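Local atomic coordinates of putative phosphatase (Bacteroides thetaiotaomicron, PDB entry 3KYA), a protein that is a putative phosphatase that binds zinc ions and carries an IPT/TIG domain beside a ring of antiparallel sheets resembling a beta-propeller. Residues Q314-F326 with F379-F393. Numbering follows the deposited sequence.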
# COMPACT_ATOMS: atom_id res chain seq x y z
N GLN A 314 3.19 -10.16 -25.66
CA GLN A 314 3.47 -11.47 -25.12
C GLN A 314 2.40 -11.86 -24.09
O GLN A 314 1.67 -11.00 -23.58
CB GLN A 314 4.88 -11.55 -24.51
CG GLN A 314 5.94 -11.36 -25.57
CD GLN A 314 7.33 -11.69 -25.09
OE1 GLN A 314 7.70 -11.40 -23.95
NE2 GLN A 314 8.11 -12.29 -25.98
N ILE A 315 2.31 -13.17 -23.84
CA ILE A 315 1.30 -13.76 -22.97
C ILE A 315 1.95 -14.34 -21.72
O ILE A 315 2.86 -15.18 -21.81
CB ILE A 315 0.55 -14.88 -23.73
CG1 ILE A 315 -0.03 -14.34 -25.05
CG2 ILE A 315 -0.55 -15.49 -22.87
CD1 ILE A 315 -0.59 -15.44 -25.97
N PHE A 316 1.47 -13.89 -20.56
CA PHE A 316 1.97 -14.33 -19.26
C PHE A 316 0.82 -14.96 -18.49
O PHE A 316 -0.15 -14.27 -18.12
CB PHE A 316 2.59 -13.16 -18.48
CG PHE A 316 3.59 -12.38 -19.29
CD1 PHE A 316 4.86 -12.88 -19.52
CD2 PHE A 316 3.25 -11.15 -19.84
CE1 PHE A 316 5.76 -12.19 -20.29
CE2 PHE A 316 4.16 -10.44 -20.60
CZ PHE A 316 5.43 -10.96 -20.83
N ILE A 317 0.89 -16.27 -18.29
CA ILE A 317 -0.21 -17.02 -17.67
C ILE A 317 0.04 -17.25 -16.17
O ILE A 317 1.14 -17.60 -15.76
CB ILE A 317 -0.44 -18.37 -18.38
CG1 ILE A 317 -0.63 -18.15 -19.89
CG2 ILE A 317 -1.64 -19.11 -17.78
CD1 ILE A 317 -0.70 -19.45 -20.72
N HIS A 318 -1.01 -17.02 -15.38
CA HIS A 318 -0.99 -17.20 -13.94
C HIS A 318 -0.66 -18.67 -13.62
O HIS A 318 -1.08 -19.57 -14.37
CB HIS A 318 -2.36 -16.80 -13.39
CG HIS A 318 -2.45 -16.74 -11.90
ND1 HIS A 318 -2.81 -17.83 -11.13
CD2 HIS A 318 -2.25 -15.72 -11.04
CE1 HIS A 318 -2.83 -17.47 -9.86
NE2 HIS A 318 -2.50 -16.19 -9.78
N PRO A 319 0.08 -18.93 -12.52
CA PRO A 319 0.43 -20.33 -12.20
C PRO A 319 -0.76 -21.31 -12.07
O PRO A 319 -0.58 -22.50 -12.34
CB PRO A 319 1.20 -20.22 -10.88
CG PRO A 319 1.69 -18.78 -10.84
CD PRO A 319 0.65 -17.98 -11.56
N THR A 320 -1.93 -20.82 -11.69
CA THR A 320 -3.12 -21.66 -11.59
C THR A 320 -3.71 -21.94 -12.97
O THR A 320 -4.56 -22.81 -13.12
CB THR A 320 -4.24 -21.01 -10.75
OG1 THR A 320 -4.66 -19.80 -11.39
CG2 THR A 320 -3.78 -20.72 -9.31
N GLY A 321 -3.27 -21.17 -13.98
CA GLY A 321 -3.79 -21.28 -15.34
C GLY A 321 -5.18 -20.66 -15.51
O GLY A 321 -5.77 -20.75 -16.57
N LYS A 322 -5.67 -19.97 -14.48
CA LYS A 322 -7.05 -19.45 -14.51
C LYS A 322 -7.21 -18.09 -15.23
O LYS A 322 -8.34 -17.67 -15.52
CB LYS A 322 -7.59 -19.40 -13.09
CG LYS A 322 -7.71 -20.79 -12.47
CD LYS A 322 -8.47 -20.83 -11.15
CE LYS A 322 -8.47 -22.26 -10.58
NZ LYS A 322 -9.23 -22.40 -9.29
N TYR A 323 -6.10 -17.41 -15.47
CA TYR A 323 -6.08 -16.17 -16.23
C TYR A 323 -4.68 -15.85 -16.73
O TYR A 323 -3.72 -16.53 -16.36
CB TYR A 323 -6.66 -15.00 -15.44
CG TYR A 323 -5.91 -14.52 -14.22
CD1 TYR A 323 -4.96 -13.51 -14.31
CD2 TYR A 323 -6.21 -15.02 -12.95
CE1 TYR A 323 -4.31 -13.02 -13.17
CE2 TYR A 323 -5.55 -14.55 -11.80
CZ TYR A 323 -4.61 -13.56 -11.93
OH TYR A 323 -3.98 -13.07 -10.80
N ALA A 324 -4.60 -14.85 -17.61
CA ALA A 324 -3.35 -14.40 -18.20
C ALA A 324 -3.34 -12.90 -18.41
O ALA A 324 -4.40 -12.27 -18.53
CB ALA A 324 -3.13 -15.08 -19.54
N TYR A 325 -2.14 -12.33 -18.41
CA TYR A 325 -1.96 -10.93 -18.77
C TYR A 325 -1.29 -10.87 -20.15
O TYR A 325 -0.36 -11.64 -20.43
CB TYR A 325 -1.10 -10.17 -17.75
CG TYR A 325 -1.65 -10.06 -16.35
CD1 TYR A 325 -3.02 -10.03 -16.10
CD2 TYR A 325 -0.80 -9.88 -15.27
CE1 TYR A 325 -3.50 -9.90 -14.82
CE2 TYR A 325 -1.28 -9.74 -13.98
CZ TYR A 325 -2.63 -9.75 -13.76
OH TYR A 325 -3.10 -9.62 -12.47
N PHE A 326 -1.77 -9.99 -21.02
CA PHE A 326 -1.16 -9.78 -22.32
C PHE A 326 -0.43 -8.44 -22.25
O PHE A 326 -1.07 -7.39 -22.11
CB PHE A 326 -2.17 -9.77 -23.47
CG PHE A 326 -3.04 -11.00 -23.57
CD1 PHE A 326 -2.60 -12.24 -23.13
CD2 PHE A 326 -4.26 -10.94 -24.21
CE1 PHE A 326 -3.40 -13.37 -23.26
CE2 PHE A 326 -5.05 -12.08 -24.35
CZ PHE A 326 -4.61 -13.29 -23.87
N PHE A 379 4.89 -14.11 -12.31
CA PHE A 379 4.03 -14.17 -11.13
C PHE A 379 4.84 -14.64 -9.92
O PHE A 379 5.62 -15.58 -10.02
CB PHE A 379 2.82 -15.06 -11.37
CG PHE A 379 1.86 -14.48 -12.35
CD1 PHE A 379 0.86 -13.60 -11.93
CD2 PHE A 379 1.93 -14.81 -13.69
CE1 PHE A 379 -0.03 -13.05 -12.83
CE2 PHE A 379 1.03 -14.26 -14.60
CZ PHE A 379 0.05 -13.38 -14.16
N VAL A 380 4.64 -13.98 -8.79
CA VAL A 380 5.39 -14.27 -7.57
C VAL A 380 4.47 -14.40 -6.37
O VAL A 380 3.65 -13.53 -6.11
CB VAL A 380 6.43 -13.16 -7.29
CG1 VAL A 380 7.13 -13.37 -5.93
CG2 VAL A 380 7.44 -13.08 -8.45
N LYS A 381 4.64 -15.48 -5.63
CA LYS A 381 3.82 -15.73 -4.46
C LYS A 381 4.06 -14.68 -3.38
O LYS A 381 5.20 -14.29 -3.11
CB LYS A 381 4.06 -17.15 -3.93
CG LYS A 381 3.24 -17.48 -2.68
CD LYS A 381 3.09 -18.99 -2.44
CE LYS A 381 2.04 -19.61 -3.38
NZ LYS A 381 1.77 -21.04 -3.07
N ASN A 382 2.96 -14.18 -2.85
CA ASN A 382 2.96 -13.23 -1.75
C ASN A 382 2.44 -13.99 -0.52
O ASN A 382 1.25 -14.32 -0.47
CB ASN A 382 2.07 -12.03 -2.07
CG ASN A 382 2.12 -10.97 -0.98
OD1 ASN A 382 2.52 -11.25 0.15
ND2 ASN A 382 1.74 -9.75 -1.32
N PRO A 383 3.31 -14.26 0.47
CA PRO A 383 2.88 -14.99 1.68
C PRO A 383 1.78 -14.30 2.49
O PRO A 383 1.12 -14.97 3.29
CB PRO A 383 4.17 -15.06 2.51
CG PRO A 383 5.26 -14.97 1.54
CD PRO A 383 4.76 -14.04 0.46
N ASP A 384 1.57 -13.00 2.30
CA ASP A 384 0.51 -12.29 2.99
C ASP A 384 -0.88 -12.61 2.43
O ASP A 384 -1.88 -12.34 3.09
CB ASP A 384 0.73 -10.77 2.94
CG ASP A 384 2.02 -10.33 3.62
OD1 ASP A 384 2.60 -11.11 4.41
OD2 ASP A 384 2.46 -9.19 3.36
N TYR A 385 -0.96 -13.17 1.22
CA TYR A 385 -2.27 -13.50 0.64
C TYR A 385 -2.71 -14.87 1.14
O TYR A 385 -1.94 -15.82 1.09
CB TYR A 385 -2.25 -13.49 -0.89
CG TYR A 385 -1.90 -12.16 -1.55
CD1 TYR A 385 -1.93 -10.96 -0.85
CD2 TYR A 385 -1.63 -12.10 -2.92
CE1 TYR A 385 -1.65 -9.76 -1.47
CE2 TYR A 385 -1.35 -10.89 -3.55
CZ TYR A 385 -1.36 -9.73 -2.82
OH TYR A 385 -1.09 -8.54 -3.43
N THR A 386 -3.96 -14.97 1.60
CA THR A 386 -4.49 -16.21 2.18
C THR A 386 -5.65 -16.85 1.41
O THR A 386 -5.98 -18.01 1.68
CB THR A 386 -4.96 -15.98 3.64
OG1 THR A 386 -6.02 -15.01 3.65
CG2 THR A 386 -3.81 -15.48 4.52
N GLY A 387 -6.28 -16.13 0.49
CA GLY A 387 -7.41 -16.68 -0.28
C GLY A 387 -6.97 -17.53 -1.46
O GLY A 387 -5.88 -18.12 -1.44
N GLU A 388 -7.81 -17.60 -2.48
CA GLU A 388 -7.47 -18.34 -3.70
C GLU A 388 -6.43 -17.64 -4.57
O GLU A 388 -5.77 -18.28 -5.37
CB GLU A 388 -8.71 -18.68 -4.54
CG GLU A 388 -9.43 -19.94 -4.07
CD GLU A 388 -10.47 -20.42 -5.06
OE1 GLU A 388 -11.37 -19.63 -5.42
OE2 GLU A 388 -10.38 -21.61 -5.46
N GLU A 389 -6.31 -16.32 -4.44
CA GLU A 389 -5.32 -15.57 -5.20
C GLU A 389 -4.07 -15.41 -4.34
O GLU A 389 -4.08 -14.66 -3.37
CB GLU A 389 -5.86 -14.21 -5.63
CG GLU A 389 -4.81 -13.35 -6.33
CD GLU A 389 -4.23 -14.01 -7.56
OE1 GLU A 389 -4.92 -13.96 -8.60
OE2 GLU A 389 -3.07 -14.54 -7.51
N GLU A 390 -2.99 -16.11 -4.70
CA GLU A 390 -1.75 -16.10 -3.90
C GLU A 390 -0.57 -15.37 -4.53
O GLU A 390 0.52 -15.39 -3.96
CB GLU A 390 -1.33 -17.54 -3.61
CG GLU A 390 -2.35 -18.35 -2.82
CD GLU A 390 -1.86 -19.75 -2.51
OE1 GLU A 390 -1.27 -20.40 -3.40
OE2 GLU A 390 -2.08 -20.22 -1.38
N TYR A 391 -0.78 -14.70 -5.66
CA TYR A 391 0.32 -14.08 -6.38
C TYR A 391 0.16 -12.63 -6.76
O TYR A 391 -0.95 -12.13 -6.97
CB TYR A 391 0.55 -14.84 -7.70
CG TYR A 391 0.88 -16.28 -7.54
CD1 TYR A 391 -0.13 -17.23 -7.44
CD2 TYR A 391 2.20 -16.72 -7.51
CE1 TYR A 391 0.17 -18.57 -7.28
CE2 TYR A 391 2.50 -18.06 -7.34
CZ TYR A 391 1.47 -18.98 -7.23
OH TYR A 391 1.74 -20.31 -7.07
N ASP A 392 1.31 -11.96 -6.86
CA ASP A 392 1.45 -10.64 -7.46
C ASP A 392 2.19 -10.86 -8.77
O ASP A 392 2.71 -11.95 -9.03
CB ASP A 392 2.23 -9.68 -6.56
CG ASP A 392 1.44 -9.25 -5.35
OD1 ASP A 392 0.28 -8.82 -5.53
OD2 ASP A 392 2.00 -9.32 -4.23
N PHE A 393 2.24 -9.81 -9.59
CA PHE A 393 2.89 -9.85 -10.90
C PHE A 393 3.95 -8.75 -10.95
O PHE A 393 3.71 -7.63 -10.50
CB PHE A 393 1.82 -9.65 -11.96
CG PHE A 393 2.32 -9.67 -13.38
CD1 PHE A 393 2.62 -10.88 -14.01
CD2 PHE A 393 2.45 -8.50 -14.09
CE1 PHE A 393 3.06 -10.90 -15.35
CE2 PHE A 393 2.90 -8.52 -15.43
CZ PHE A 393 3.20 -9.73 -16.04
O HOH W 1 -1.41 -12.05 -9.70
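H318 and F379 join the first hairpins of two successive four-stranded antiparallel sheets, consistent with neighbouring blades of a beta-propeller. The tight part is an aromatic cluster between the sheets. The F379 ring lies between H318 and F393. H318 CA sits over one face, 3.9 Å from the ring centroid, and F393 lies over the opposite face. Y325 turns its edge to the face of F393, with the planes at 89°. F334 and F352 of the first sheet extend this cluster. Nearer the loops, P319 CG rests over the face of Y391, 3.7 Å from the centroid.

E389, in the loop of the second hairpin, bonds to H318 and Y323 of the first. Its chain turns about the CB-CG bond (chi2 58°) and brings the carboxylate up against both. Y323 OH donates to OE1 of E389 at 2.6 Å, from above the carboxylate plane. A water bridges Y323 OH to Y391 O. T320 N and OG1 both bond to ND1 of H318, the ring nitrogen that does not meet E389.

The solvent side is loose. K322 NZ and E388 OE2 stay 4.1 Å apart, beyond a salt bridge. By contrast, E389 OE2 uses both lone pairs: syn for H318 NE2 at 2.9 Å, anti for Y391 N.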